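Local coordinates for alpha-L-rhamnosidase (Klebsiella oxytoca, PDB 4XHC), which is a GH78-family alpha-L-rhamnosidase that hydrolyses terminal alpha-L-rhamnose from its glycosides and holds rhamnose in its pocket, at residues F307-L312 and I383-R388; G373-C378 and Q402-A407; Q417-S422 and R426-A431. One frame throughout, in Å; residues are numbered along the deposited sequence.

Three contacts within the predicted six-hairpin glycosidase domain illustrate how such a fold is assembled. Contacts 1 and 2 share helix 368-389: one side meets helix 302-319 and another meets helix 391-412. Their centres lie about 15 Å apart and they touch directly, with F307 CD1 at 3.9 Å from C378 SG. Contact 3, after the end of helix 391-412, has its centre about 16 Å from that of contact 2 and about 28 Å from that of contact 1; its nearest atoms come within about 7 Å of contact 2. None of the contacts includes a residue of the rhamnose pocket, but Y304, on helix 302-319, lines that pocket one turn before F308.

Contact 1 (F307-L312 and I383-R388); sequences FFVDVL and IWLAER
L385 reaches from helix 368-389 to helix 302-319 and meets it at two residues, V309 and L312, that lie three positions apart on one side of that helix. Its CD1 methyl does the touching: it stands 4.0 Å from V309 CG1 and equally far from the V309 backbone O, while L312 CD2 lies a looser 4.4 Å from the same L385 CD1. The leucine can span the gap because its CD1 is directed straight away from its own backbone, with CD1 anti to CA (chi2 169°). V309 and L385 run past each other in opposite directions, and V309 CG1 and L385 CD1 meet as they pass. On the valine, CG1 faces the leucine because it stands anti to the backbone N (chi1 179°). No hydrogen bond crosses between the two segments, and all three side chains are buried.

A second shell encloses this slender bridge. Helix 322-340 packs W329 against L385 and A332 against V309, while L271 of helix 264-276 lies against L312. Polar links flank the apolar centre: D310 forms a salt bridge through OD2 to R251, and its other oxygen makes a long, weak ion pair with R381 of helix 368-389. Beside L385, the ring of W384 meets that of Y313, with the planes inclined by about 35°. Helices 302-319 and 322-340 thus both meet L385, and helix 264-276 backs L312, an arrangement in keeping with the all-helical (alpha/alpha)6 barrel of GH78 catalytic domains.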
ATOM      1  N   PHE A 307     -24.993  21.965  23.897  1.00 46.13           N
ATOM      2  CA  PHE A 307     -23.814  22.811  23.778  1.00 46.40           C
ATOM      3  C   PHE A 307     -23.869  23.717  22.556  1.00 46.59           C
ATOM      4  O   PHE A 307     -23.158  24.718  22.508  1.00 47.29           O
ATOM      5  CB  PHE A 307     -22.513  21.994  23.748  1.00 46.65           C
ATOM      6  CG  PHE A 307     -22.139  21.357  25.068  1.00 45.99           C
ATOM      7  CD1 PHE A 307     -22.418  21.970  26.278  1.00 46.75           C
ATOM      8  CD2 PHE A 307     -21.452  20.153  25.084  1.00 46.79           C
ATOM      9  CE1 PHE A 307     -22.059  21.370  27.474  1.00 47.85           C
ATOM     10  CE2 PHE A 307     -21.078  19.553  26.276  1.00 46.48           C
ATOM     11  CZ  PHE A 307     -21.386  20.160  27.474  1.00 46.67           C
ATOM     12  N   PHE A 308     -24.716  23.391  21.589  1.00 46.20           N
ATOM     13  CA  PHE A 308     -24.967  24.313  20.492  1.00 49.33           C
ATOM     14  C   PHE A 308     -25.338  25.697  21.033  1.00 52.34           C
ATOM     15  O   PHE A 308     -24.895  26.724  20.506  1.00 55.09           O
ATOM     16  CB  PHE A 308     -26.084  23.796  19.586  1.00 50.18           C
ATOM     17  CG  PHE A 308     -26.256  24.594  18.326  1.00 51.45           C
ATOM     18  CD1 PHE A 308     -25.525  24.281  17.188  1.00 51.77           C
ATOM     19  CD2 PHE A 308     -27.137  25.669  18.278  1.00 52.27           C
ATOM     20  CE1 PHE A 308     -25.678  25.022  16.026  1.00 53.03           C
ATOM     21  CE2 PHE A 308     -27.291  26.411  17.121  1.00 53.20           C
ATOM     22  CZ  PHE A 308     -26.563  26.086  15.993  1.00 53.51           C
ATOM     23  N   VAL A 309     -26.128  25.723  22.101  1.00 52.64           N
ATOM     24  CA  VAL A 309     -26.546  26.983  22.694  1.00 55.56           C
ATOM     25  C   VAL A 309     -25.348  27.748  23.233  1.00 56.58           C
ATOM     26  O   VAL A 309     -25.230  28.958  22.992  1.00 58.01           O
ATOM     27  CB  VAL A 309     -27.545  26.785  23.850  1.00 56.10           C
ATOM     28  CG1 VAL A 309     -27.936  28.127  24.459  1.00 57.02           C
ATOM     29  CG2 VAL A 309     -28.777  26.034  23.370  1.00 57.42           C
ATOM     30  N   ASP A 310     -24.471  27.062  23.969  1.00 54.45           N
ATOM     31  CA  ASP A 310     -23.354  27.760  24.606  1.00 55.92           C
ATOM     32  C   ASP A 310     -22.328  28.226  23.565  1.00 57.19           C
ATOM     33  O   ASP A 310     -21.756  29.311  23.704  1.00 59.47           O
ATOM     34  CB  ASP A 310     -22.698  26.916  25.710  1.00 54.43           C
ATOM     35  CG  ASP A 310     -21.751  27.740  26.614  1.00 55.29           C
ATOM     36  OD1 ASP A 310     -22.096  28.866  27.053  1.00 55.89           O
ATOM     37  OD2 ASP A 310     -20.641  27.250  26.886  1.00 52.54           O
ATOM     38  N   VAL A 311     -22.121  27.439  22.511  1.00 55.38           N
ATOM     39  CA  VAL A 311     -21.223  27.862  21.435  1.00 55.72           C
ATOM     40  C   VAL A 311     -21.754  29.120  20.748  1.00 56.44           C
ATOM     41  O   VAL A 311     -20.986  30.036  20.461  1.00 57.97           O
ATOM     42  CB  VAL A 311     -20.991  26.758  20.378  1.00 54.68           C
ATOM     43  CG1 VAL A 311     -20.106  27.283  19.254  1.00 55.50           C
ATOM     44  CG2 VAL A 311     -20.350  25.534  21.018  1.00 53.04           C
ATOM     45  N   LEU A 312     -23.058  29.153  20.475  1.00 55.55           N
ATOM     46  CA  LEU A 312     -23.675  30.320  19.844  1.00 57.00           C
ATOM     47  C   LEU A 312     -23.568  31.546  20.741  1.00 57.62           C
ATOM     48  O   LEU A 312     -23.255  32.638  20.268  1.00 60.57           O
ATOM     49  CB  LEU A 312     -25.140  30.050  19.502  1.00 57.13           C
ATOM     50  CG  LEU A 312     -25.869  31.107  18.659  1.00 59.36           C
ATOM     51  CD1 LEU A 312     -25.174  31.357  17.334  1.00 61.13           C
ATOM     52  CD2 LEU A 312     -27.310  30.690  18.407  1.00 60.06           C
ATOM     53  N   ILE A 383     -31.531  31.710  27.999  1.00 58.03           N
ATOM     54  CA  ILE A 383     -32.235  32.879  28.518  1.00 61.23           C
ATOM     55  C   ILE A 383     -31.544  34.149  28.048  1.00 62.93           C
ATOM     56  O   ILE A 383     -32.203  35.093  27.604  1.00 65.08           O
ATOM     57  CB  ILE A 383     -32.304  32.867  30.056  1.00 62.24           C
ATOM     58  CG1 ILE A 383     -33.234  31.753  30.521  1.00 63.06           C
ATOM     59  CG2 ILE A 383     -32.807  34.196  30.603  1.00 65.13           C
ATOM     60  CD1 ILE A 383     -33.053  31.388  31.980  1.00 63.50           C
ATOM     61  N   TRP A 384     -30.220  34.181  28.142  1.00 61.51           N
ATOM     62  CA  TRP A 384     -29.488  35.372  27.742  1.00 62.79           C
ATOM     63  C   TRP A 384     -29.693  35.662  26.250  1.00 64.50           C
ATOM     64  O   TRP A 384     -29.840  36.831  25.848  1.00 65.66           O
ATOM     65  CB  TRP A 384     -28.003  35.251  28.108  1.00 60.96           C
ATOM     66  CG  TRP A 384     -27.752  35.292  29.601  1.00 59.90           C
ATOM     67  CD1 TRP A 384     -28.494  35.955  30.541  1.00 61.50           C
ATOM     68  CD2 TRP A 384     -26.671  34.675  30.311  1.00 57.87           C
ATOM     69  NE1 TRP A 384     -27.949  35.781  31.789  1.00 60.82           N
ATOM     70  CE2 TRP A 384     -26.829  34.999  31.679  1.00 59.12           C
ATOM     71  CE3 TRP A 384     -25.580  33.882  29.926  1.00 56.17           C
ATOM     72  CZ2 TRP A 384     -25.940  34.551  32.666  1.00 57.96           C
ATOM     73  CZ3 TRP A 384     -24.697  33.436  30.912  1.00 55.62           C
ATOM     74  CH2 TRP A 384     -24.884  33.776  32.265  1.00 55.93           C
ATOM     75  N   LEU A 385     -29.736  34.603  25.445  1.00 63.30           N
ATOM     76  CA  LEU A 385     -30.013  34.742  24.016  1.00 65.49           C
ATOM     77  C   LEU A 385     -31.463  35.158  23.782  1.00 67.56           C
ATOM     78  O   LEU A 385     -31.741  36.037  22.961  1.00 68.66           O
ATOM     79  CB  LEU A 385     -29.719  33.438  23.271  1.00 64.22           C
ATOM     80  CG  LEU A 385     -28.244  33.063  23.093  1.00 63.75           C
ATOM     81  CD1 LEU A 385     -28.119  31.637  22.582  1.00 61.97           C
ATOM     82  CD2 LEU A 385     -27.541  34.022  22.145  1.00 65.67           C
ATOM     83  N   ALA A 386     -32.385  34.527  24.504  1.00 67.80           N
ATOM     84  CA  ALA A 386     -33.808  34.849  24.380  1.00 70.29           C
ATOM     85  C   ALA A 386     -34.099  36.316  24.681  1.00 72.65           C
ATOM     86  O   ALA A 386     -34.905  36.926  23.998  1.00 72.80           O
ATOM     87  CB  ALA A 386     -34.645  33.950  25.279  1.00 69.65           C
ATOM     88  N   GLU A 387     -33.434  36.875  25.692  1.00 74.55           N
ATOM     89  CA  GLU A 387     -33.595  38.292  26.038  1.00 78.16           C
ATOM     90  C   GLU A 387     -33.411  39.206  24.811  1.00 79.71           C
ATOM     91  O   GLU A 387     -34.105  40.210  24.686  1.00 83.57           O
ATOM     92  CB  GLU A 387     -32.648  38.700  27.192  1.00 79.96           C
ATOM     93  CG  GLU A 387     -33.282  38.660  28.597  1.00 83.15           C
ATOM     94  CD  GLU A 387     -32.286  38.414  29.746  1.00 84.03           C
ATOM     95  OE1 GLU A 387     -31.116  38.843  29.649  1.00 84.60           O
ATOM     96  OE2 GLU A 387     -32.673  37.789  30.768  1.00 83.38           O
ATOM     97  N   ARG A 388     -32.509  38.842  23.896  1.00 78.26           N
ATOM     98  CA  ARG A 388     -32.269  39.617  22.666  1.00 78.91           C
ATOM     99  C   ARG A 388     -33.216  39.287  21.514  1.00 78.26           C
ATOM    100  O   ARG A 388     -33.685  40.186  20.837  1.00 81.31           O
ATOM    101  CB  ARG A 388     -30.850  39.390  22.152  1.00 79.51           C
ATOM    102  CG  ARG A 388     -29.747  39.737  23.129  1.00 80.49           C
ATOM    103  CD  ARG A 388     -28.415  39.220  22.598  1.00 80.54           C
ATOM    104  NE  ARG A 388     -27.288  39.654  23.417  1.00 81.13           N
ATOM    105  CZ  ARG A 388     -26.793  40.891  23.436  1.00 83.62           C
ATOM    106  NH1 ARG A 388     -27.320  41.852  22.674  1.00 85.64           N
ATOM    107  NH2 ARG A 388     -25.766  41.168  24.229  1.00 83.61           N
TER

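Contact 2 (G373-C378 and Q402-A407); sequences GVLIYC and QQLKSA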
ATOM      1  N   GLY A 373     -27.042  19.127  35.422  1.00 46.45           N
ATOM      2  CA  GLY A 373     -26.224  20.328  35.474  1.00 46.30           C
ATOM      3  C   GLY A 373     -25.987  20.931  34.100  1.00 46.54           C
ATOM      4  O   GLY A 373     -25.972  22.147  33.939  1.00 46.85           O
ATOM      5  N   VAL A 374     -25.800  20.091  33.096  1.00 46.44           N
ATOM      6  CA  VAL A 374     -25.574  20.605  31.754  1.00 47.58           C
ATOM      7  C   VAL A 374     -26.835  21.300  31.245  1.00 49.19           C
ATOM      8  O   VAL A 374     -26.761  22.347  30.610  1.00 53.12           O
ATOM      9  CB  VAL A 374     -25.106  19.495  30.793  1.00 47.23           C
ATOM     10  CG1 VAL A 374     -25.138  19.972  29.346  1.00 46.95           C
ATOM     11  CG2 VAL A 374     -23.697  19.045  31.165  1.00 46.45           C
ATOM     12  N   LEU A 375     -27.988  20.726  31.545  1.00 48.76           N
ATOM     13  CA  LEU A 375     -29.253  21.313  31.145  1.00 49.77           C
ATOM     14  C   LEU A 375     -29.431  22.699  31.754  1.00 51.02           C
ATOM     15  O   LEU A 375     -29.781  23.651  31.060  1.00 51.83           O
ATOM     16  CB  LEU A 375     -30.412  20.399  31.565  1.00 50.37           C
ATOM     17  CG  LEU A 375     -31.819  20.910  31.262  1.00 50.86           C
ATOM     18  CD1 LEU A 375     -31.961  21.226  29.781  1.00 50.61           C
ATOM     19  CD2 LEU A 375     -32.845  19.881  31.701  1.00 51.77           C
ATOM     20  N   ILE A 376     -29.191  22.802  33.055  1.00 51.34           N
ATOM     21  CA  ILE A 376     -29.340  24.069  33.773  1.00 51.58           C
ATOM     22  C   ILE A 376     -28.324  25.106  33.288  1.00 51.45           C
ATOM     23  O   ILE A 376     -28.635  26.286  33.175  1.00 52.76           O
ATOM     24  CB  ILE A 376     -29.188  23.862  35.293  1.00 51.70           C
ATOM     25  CG1 ILE A 376     -30.356  23.030  35.825  1.00 51.91           C
ATOM     26  CG2 ILE A 376     -29.120  25.202  36.020  1.00 53.43           C
ATOM     27  CD1 ILE A 376     -30.150  22.508  37.229  1.00 52.11           C
ATOM     28  N   TYR A 377     -27.108  24.652  33.009  1.00 51.08           N
ATOM     29  CA  TYR A 377     -26.051  25.520  32.492  1.00 52.02           C
ATOM     30  C   TYR A 377     -26.441  26.122  31.144  1.00 53.26           C
ATOM     31  O   TYR A 377     -26.266  27.322  30.917  1.00 53.26           O
ATOM     32  CB  TYR A 377     -24.740  24.725  32.351  1.00 50.92           C
ATOM     33  CG  TYR A 377     -23.556  25.547  31.900  1.00 50.30           C
ATOM     34  CD1 TYR A 377     -23.269  25.694  30.554  1.00 50.47           C
ATOM     35  CD2 TYR A 377     -22.719  26.171  32.825  1.00 50.60           C
ATOM     36  CE1 TYR A 377     -22.190  26.452  30.136  1.00 52.05           C
ATOM     37  CE2 TYR A 377     -21.638  26.925  32.419  1.00 51.23           C
ATOM     38  CZ  TYR A 377     -21.380  27.061  31.072  1.00 52.70           C
ATOM     39  OH  TYR A 377     -20.314  27.807  30.639  1.00 54.52           O
ATOM     40  N   CYS A 378     -26.977  25.282  30.258  1.00 53.49           N
ATOM     41  CA  CYS A 378     -27.295  25.701  28.891  1.00 54.24           C
ATOM     42  C   CYS A 378     -28.635  26.448  28.797  1.00 53.73           C
ATOM     43  O   CYS A 378     -28.795  27.367  27.992  1.00 53.79           O
ATOM     44  CB  CYS A 378     -27.218  24.504  27.934  1.00 54.76           C
ATOM     45  SG  CYS A 378     -25.517  23.894  27.662  1.00 60.35           S
ATOM     46  N   GLN A 402     -35.629  27.833  37.561  1.00 68.84           N
ATOM     47  CA  GLN A 402     -35.847  27.727  38.990  1.00 71.25           C
ATOM     48  C   GLN A 402     -36.333  26.334  39.396  1.00 66.67           C
ATOM     49  O   GLN A 402     -35.877  25.791  40.402  1.00 63.53           O
ATOM     50  CB  GLN A 402     -36.849  28.793  39.476  1.00 79.86           C
ATOM     51  CG  GLN A 402     -36.690  29.151  40.945  1.00 84.35           C
ATOM     52  CD  GLN A 402     -35.225  29.133  41.387  1.00 88.30           C
ATOM     53  OE1 GLN A 402     -34.759  28.167  42.016  1.00 90.49           O
ATOM     54  NE2 GLN A 402     -34.477  30.171  41.018  1.00 89.83           N
ATOM     55  N   GLN A 403     -37.274  25.777  38.630  1.00 65.27           N
ATOM     56  CA  GLN A 403     -37.784  24.427  38.896  1.00 62.84           C
ATOM     57  C   GLN A 403     -36.665  23.417  38.867  1.00 58.31           C
ATOM     58  O   GLN A 403     -36.550  22.604  39.778  1.00 58.14           O
ATOM     59  CB  GLN A 403     -38.878  24.054  37.899  1.00 65.81           C
ATOM     60  CG  GLN A 403     -40.175  24.796  38.174  1.00 72.62           C
ATOM     61  CD  GLN A 403     -41.171  24.642  37.050  1.00 76.05           C
ATOM     62  OE1 GLN A 403     -41.181  23.614  36.361  1.00 79.67           O
ATOM     63  NE2 GLN A 403     -42.017  25.655  36.858  1.00 78.29           N
ATOM     64  N   LEU A 404     -35.817  23.496  37.843  1.00 56.41           N
ATOM     65  CA  LEU A 404     -34.726  22.535  37.664  1.00 53.02           C
ATOM     66  C   LEU A 404     -33.690  22.625  38.783  1.00 50.78           C
ATOM     67  O   LEU A 404     -33.250  21.599  39.302  1.00 48.06           O
ATOM     68  CB  LEU A 404     -34.037  22.734  36.312  1.00 52.65           C
ATOM     69  CG  LEU A 404     -34.869  22.531  35.046  1.00 54.74           C
ATOM     70  CD1 LEU A 404     -34.013  22.769  33.811  1.00 55.32           C
ATOM     71  CD2 LEU A 404     -35.483  21.141  35.001  1.00 54.81           C
ATOM     72  N   LYS A 405     -33.290  23.840  39.145  1.00 51.24           N
ATOM     73  CA  LYS A 405     -32.379  24.018  40.271  1.00 51.58           C
ATOM     74  C   LYS A 405     -32.960  23.465  41.578  1.00 53.25           C
ATOM     75  O   LYS A 405     -32.263  22.765  42.310  1.00 53.08           O
ATOM     76  CB  LYS A 405     -32.024  25.484  40.464  1.00 54.36           C
ATOM     77  CG  LYS A 405     -31.163  26.052  39.365  1.00 54.00           C
ATOM     78  CD  LYS A 405     -30.572  27.387  39.764  1.00 55.44           C
ATOM     79  CE  LYS A 405     -29.785  27.960  38.606  1.00 56.53           C
ATOM     80  NZ  LYS A 405     -29.005  29.161  38.983  1.00 59.41           N
ATOM     81  N   SER A 406     -34.222  23.789  41.876  1.00 55.65           N
ATOM     82  CA  SER A 406     -34.891  23.246  43.067  1.00 56.83           C
ATOM     83  C   SER A 406     -34.961  21.724  43.051  1.00 55.30           C
ATOM     84  O   SER A 406     -34.678  21.072  44.059  1.00 57.88           O
ATOM     85  CB  SER A 406     -36.306  23.794  43.210  1.00 58.92           C
ATOM     86  OG  SER A 406     -36.252  25.167  43.512  1.00 61.86           O
ATOM     87  N   ALA A 407     -35.346  21.164  41.914  1.00 52.64           N
ATOM     88  CA  ALA A 407     -35.448  19.727  41.780  1.00 51.27           C
ATOM     89  C   ALA A 407     -34.079  19.059  41.982  1.00 50.91           C
ATOM     90  O   ALA A 407     -33.990  17.973  42.562  1.00 51.79           O
ATOM     91  CB  ALA A 407     -36.029  19.372  40.427  1.00 50.80           C
TER
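Segments 373-378 and 402-407 are helical and run nearly antiparallel, their directions differing by 151°, with local axes approaching to 10.1 Å. The backbones come nearest at I376 and L404, whose CA atoms are 6.8 Å apart. That pair also forms the middle of the side-chain contact. I376 CG1 packs on L404 CB at 3.7 Å, the two side chains passing in opposite directions, and I376 CD1 continues over the backbone to within 3.8 Å of L404 O. That carbonyl oxygen has a polar partner too, accepting a hydrogen bond from the side-chain amide of Q372, one turn before I376 on the facing helix.

On one flank L375 crosses L404 at about a right angle, and its CD2 rests 3.8 Å from L404 CD1. L375 meets C343 and V349 as well, so loop residues extend the apolar layer. Helices 368-389 and 391-412 are joined by a single residue, which makes this an alpha-alpha hairpin, the building element of (alpha/alpha)6 glycosidase barrels.

The other branch of I376, CG2, stands anti to the backbone N and meets the aliphatic part of K405, lying 3.8 Å from K405 CE. The lysine is extended beyond CG, with its last torsion at -171°; its chain passes at a slant across the CG2 side of the isoleucine, and NZ goes on to donate to the backbone O of E440. A439 and V441, from the same loop, touch I376, so that loop both covers the isoleucine and supplies the carbonyl that accepts from the lysine. Further round the second helix, S406 OG donates to Q402 O at 3.2 Å, a bond internal to that helix. The same oxygen accepts S406 N from the opposite face of its carbonyl plane.

Contact 3 (Q417-S422 and R426-A431); sequences QGFYVS and RQVSWA
Backbone hydrogen bonds join S422 and Q427 in a single antiparallel, hydrogen-bonded pair that closes a short loop. S422 N donates to Q427 O at 2.9 Å, in the carbonyl plane, and Q427 N returns a bond to S422 O at 3.0 Å, with the donor tilted 26° from that plane. Q427 O also draws a CA-H...O contact from V421 CA at 3.4 Å. Earlier in the strand, G418 and F419 form a G1 beta bulge opposite D414.

Van der Waals contacts fan out from V428. Its CG1 meets F419 CD2 obliquely at 3.8 Å, whereas CG2 lies against the Q417 amide, 3.7 Å from Q417 OE1. Across the turn, V421 CG2 sits over one face of the R426 guanidinium, 3.8 Å from NH1; the bend of the arginine at chi3 (67°) brings the flat group back over the valine.

Polar side chains work outward. S422 OG bonds to N366 and A369, the Q427 amide to S364 and N366, and Q417 NE2 to D414. S429 is the N-cap of helix 430-438. The chemistry is thus divided: backbone bonds close the turn, while the S422 hydroxyl and the Q427 amide tie it to residues 364-369, at the start of helix 368-389.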
ATOM      1  N   GLN A 417     -23.086  13.541  53.101  1.00 59.68           N
ATOM      2  CA  GLN A 417     -21.859  13.362  52.308  1.00 58.10           C
ATOM      3  C   GLN A 417     -21.292  14.678  51.754  1.00 54.89           C
ATOM      4  O   GLN A 417     -20.111  14.746  51.425  1.00 53.54           O
ATOM      5  CB  GLN A 417     -22.114  12.402  51.149  1.00 57.18           C
ATOM      6  CG  GLN A 417     -22.310  10.952  51.571  1.00 58.69           C
ATOM      7  CD  GLN A 417     -22.322  10.013  50.390  1.00 58.48           C
ATOM      8  OE1 GLN A 417     -21.303   9.397  50.071  1.00 61.43           O
ATOM      9  NE2 GLN A 417     -23.451   9.949  49.691  1.00 56.52           N
ATOM     10  N   GLY A 418     -22.130  15.714  51.667  1.00 53.60           N
ATOM     11  CA  GLY A 418     -21.721  17.025  51.144  1.00 51.83           C
ATOM     12  C   GLY A 418     -21.475  17.014  49.650  1.00 49.06           C
ATOM     13  O   GLY A 418     -20.716  17.832  49.143  1.00 47.58           O
ATOM     14  N   PHE A 419     -22.137  16.085  48.961  1.00 47.68           N
ATOM     15  CA  PHE A 419     -22.010  15.901  47.518  1.00 45.44           C
ATOM     16  C   PHE A 419     -23.389  15.602  46.928  1.00 44.54           C
ATOM     17  O   PHE A 419     -24.309  15.203  47.638  1.00 45.51           O
ATOM     18  CB  PHE A 419     -21.096  14.708  47.180  1.00 44.42           C
ATOM     19  CG  PHE A 419     -19.623  14.948  47.406  1.00 44.40           C
ATOM     20  CD1 PHE A 419     -18.979  16.041  46.835  1.00 44.67           C
ATOM     21  CD2 PHE A 419     -18.862  14.051  48.150  1.00 44.60           C
ATOM     22  CE1 PHE A 419     -17.614  16.253  47.038  1.00 44.58           C
ATOM     23  CE2 PHE A 419     -17.496  14.259  48.349  1.00 45.07           C
ATOM     24  CZ  PHE A 419     -16.872  15.361  47.791  1.00 44.18           C
ATOM     25  N   TYR A 420     -23.521  15.795  45.624  1.00 43.23           N
ATOM     26  CA  TYR A 420     -24.701  15.349  44.905  1.00 43.56           C
ATOM     27  C   TYR A 420     -24.546  13.865  44.542  1.00 43.59           C
ATOM     28  O   TYR A 420     -23.457  13.421  44.180  1.00 42.68           O
ATOM     29  CB  TYR A 420     -24.914  16.184  43.634  1.00 44.01           C
ATOM     30  CG  TYR A 420     -25.220  17.654  43.874  1.00 44.55           C
ATOM     31  CD1 TYR A 420     -26.516  18.083  44.154  1.00 45.45           C
ATOM     32  CD2 TYR A 420     -24.213  18.615  43.805  1.00 44.30           C
ATOM     33  CE1 TYR A 420     -26.797  19.424  44.364  1.00 46.81           C
ATOM     34  CE2 TYR A 420     -24.481  19.957  44.019  1.00 44.98           C
ATOM     35  CZ  TYR A 420     -25.775  20.361  44.290  1.00 47.49           C
ATOM     36  OH  TYR A 420     -26.041  21.700  44.496  1.00 49.68           O
ATOM     37  N   VAL A 421     -25.641  13.115  44.633  1.00 43.40           N
ATOM     38  CA  VAL A 421     -25.677  11.732  44.180  1.00 43.76           C
ATOM     39  C   VAL A 421     -26.349  11.625  42.801  1.00 43.62           C
ATOM     40  O   VAL A 421     -27.067  12.523  42.374  1.00 42.52           O
ATOM     41  CB  VAL A 421     -26.388  10.814  45.195  1.00 46.21           C
ATOM     42  CG1 VAL A 421     -25.709  10.910  46.551  1.00 47.35           C
ATOM     43  CG2 VAL A 421     -27.870  11.144  45.317  1.00 47.32           C
ATOM     44  N   SER A 422     -26.111  10.514  42.112  1.00 45.05           N
ATOM     45  CA  SER A 422     -26.592  10.322  40.741  1.00 44.65           C
ATOM     46  C   SER A 422     -27.109   8.889  40.523  1.00 43.77           C
ATOM     47  O   SER A 422     -26.451   7.913  40.893  1.00 46.26           O
ATOM     48  CB  SER A 422     -25.460  10.646  39.760  1.00 43.75           C
ATOM     49  OG  SER A 422     -25.926  10.710  38.419  1.00 43.91           O
ATOM     50  N   ARG A 426     -27.392   5.943  43.747  1.00 51.19           N
ATOM     51  CA  ARG A 426     -26.861   7.093  44.498  1.00 51.60           C
ATOM     52  C   ARG A 426     -25.340   7.172  44.474  1.00 50.03           C
ATOM     53  O   ARG A 426     -24.683   7.317  45.511  1.00 49.48           O
ATOM     54  CB  ARG A 426     -27.387   7.096  45.948  1.00 53.12           C
ATOM     55  CG  ARG A 426     -28.900   7.243  46.066  1.00 52.50           C
ATOM     56  CD  ARG A 426     -29.378   7.100  47.504  1.00 55.00           C
ATOM     57  NE  ARG A 426     -28.899   8.207  48.334  1.00 55.52           N
ATOM     58  CZ  ARG A 426     -29.433   9.428  48.369  1.00 52.43           C
ATOM     59  NH1 ARG A 426     -30.494   9.732  47.622  1.00 50.35           N
ATOM     60  NH2 ARG A 426     -28.893  10.357  49.155  1.00 51.42           N
ATOM     61  N   GLN A 427     -24.804   7.094  43.265  1.00 49.85           N
ATOM     62  CA  GLN A 427     -23.359   7.156  43.028  1.00 50.11           C
ATOM     63  C   GLN A 427     -22.814   8.557  43.248  1.00 47.91           C
ATOM     64  O   GLN A 427     -23.465   9.528  42.891  1.00 46.11           O
ATOM     65  CB  GLN A 427     -23.054   6.740  41.587  1.00 49.19           C
ATOM     66  CG  GLN A 427     -21.583   6.503  41.295  1.00 49.30           C
ATOM     67  CD  GLN A 427     -21.277   6.444  39.810  1.00 48.97           C
ATOM     68  OE1 GLN A 427     -21.402   7.436  39.103  1.00 49.40           O
ATOM     69  NE2 GLN A 427     -20.870   5.284  39.335  1.00 49.66           N
ATOM     70  N   VAL A 428     -21.602   8.631  43.801  1.00 48.94           N
ATOM     71  CA  VAL A 428     -20.878   9.881  44.011  1.00 46.98           C
ATOM     72  C   VAL A 428     -19.676   9.973  43.058  1.00 46.33           C
ATOM     73  O   VAL A 428     -18.703   9.203  43.174  1.00 46.67           O
ATOM     74  CB  VAL A 428     -20.376   9.981  45.464  1.00 48.84           C
ATOM     75  CG1 VAL A 428     -19.698  11.322  45.710  1.00 49.50           C
ATOM     76  CG2 VAL A 428     -21.528   9.792  46.437  1.00 49.04           C
ATOM     77  N   SER A 429     -19.742  10.923  42.129  1.00 44.56           N
ATOM     78  CA  SER A 429     -18.696  11.105  41.119  1.00 45.82           C
ATOM     79  C   SER A 429     -18.133  12.516  41.166  1.00 45.13           C
ATOM     80  O   SER A 429     -18.729  13.404  41.773  1.00 45.61           O
ATOM     81  CB  SER A 429     -19.260  10.837  39.720  1.00 46.22           C
ATOM     82  OG  SER A 429     -20.251  11.793  39.341  1.00 43.45           O
ATOM     83  N   TRP A 430     -16.978  12.722  40.542  1.00 44.51           N
ATOM     84  CA  TRP A 430     -16.454  14.081  40.373  1.00 44.42           C
ATOM     85  C   TRP A 430     -17.333  14.869  39.408  1.00 44.64           C
ATOM     86  O   TRP A 430     -17.578  16.058  39.612  1.00 46.45           O
ATOM     87  CB  TRP A 430     -15.030  14.065  39.823  1.00 44.36           C
ATOM     88  CG  TRP A 430     -13.982  13.815  40.828  1.00 43.90           C
ATOM     89  CD1 TRP A 430     -13.694  12.629  41.426  1.00 44.50           C
ATOM     90  CD2 TRP A 430     -13.046  14.761  41.341  1.00 43.15           C
ATOM     91  NE1 TRP A 430     -12.643  12.779  42.288  1.00 44.63           N
ATOM     92  CE2 TRP A 430     -12.225  14.079  42.252  1.00 43.65           C
ATOM     93  CE3 TRP A 430     -12.825  16.119  41.124  1.00 43.90           C
ATOM     94  CZ2 TRP A 430     -11.199  14.703  42.943  1.00 44.51           C
ATOM     95  CZ3 TRP A 430     -11.796  16.743  41.814  1.00 45.54           C
ATOM     96  CH2 TRP A 430     -10.993  16.028  42.713  1.00 45.56           C
ATOM     97  N   ALA A 431     -17.788  14.208  38.350  1.00 44.31           N
ATOM     98  CA  ALA A 431     -18.519  14.885  37.296  1.00 45.76           C
ATOM     99  C   ALA A 431     -19.802  15.562  37.814  1.00 44.53           C
ATOM    100  O   ALA A 431     -20.076  16.721  37.504  1.00 45.51           O
ATOM    101  CB  ALA A 431     -18.841  13.904  36.184  1.00 47.24           C
TER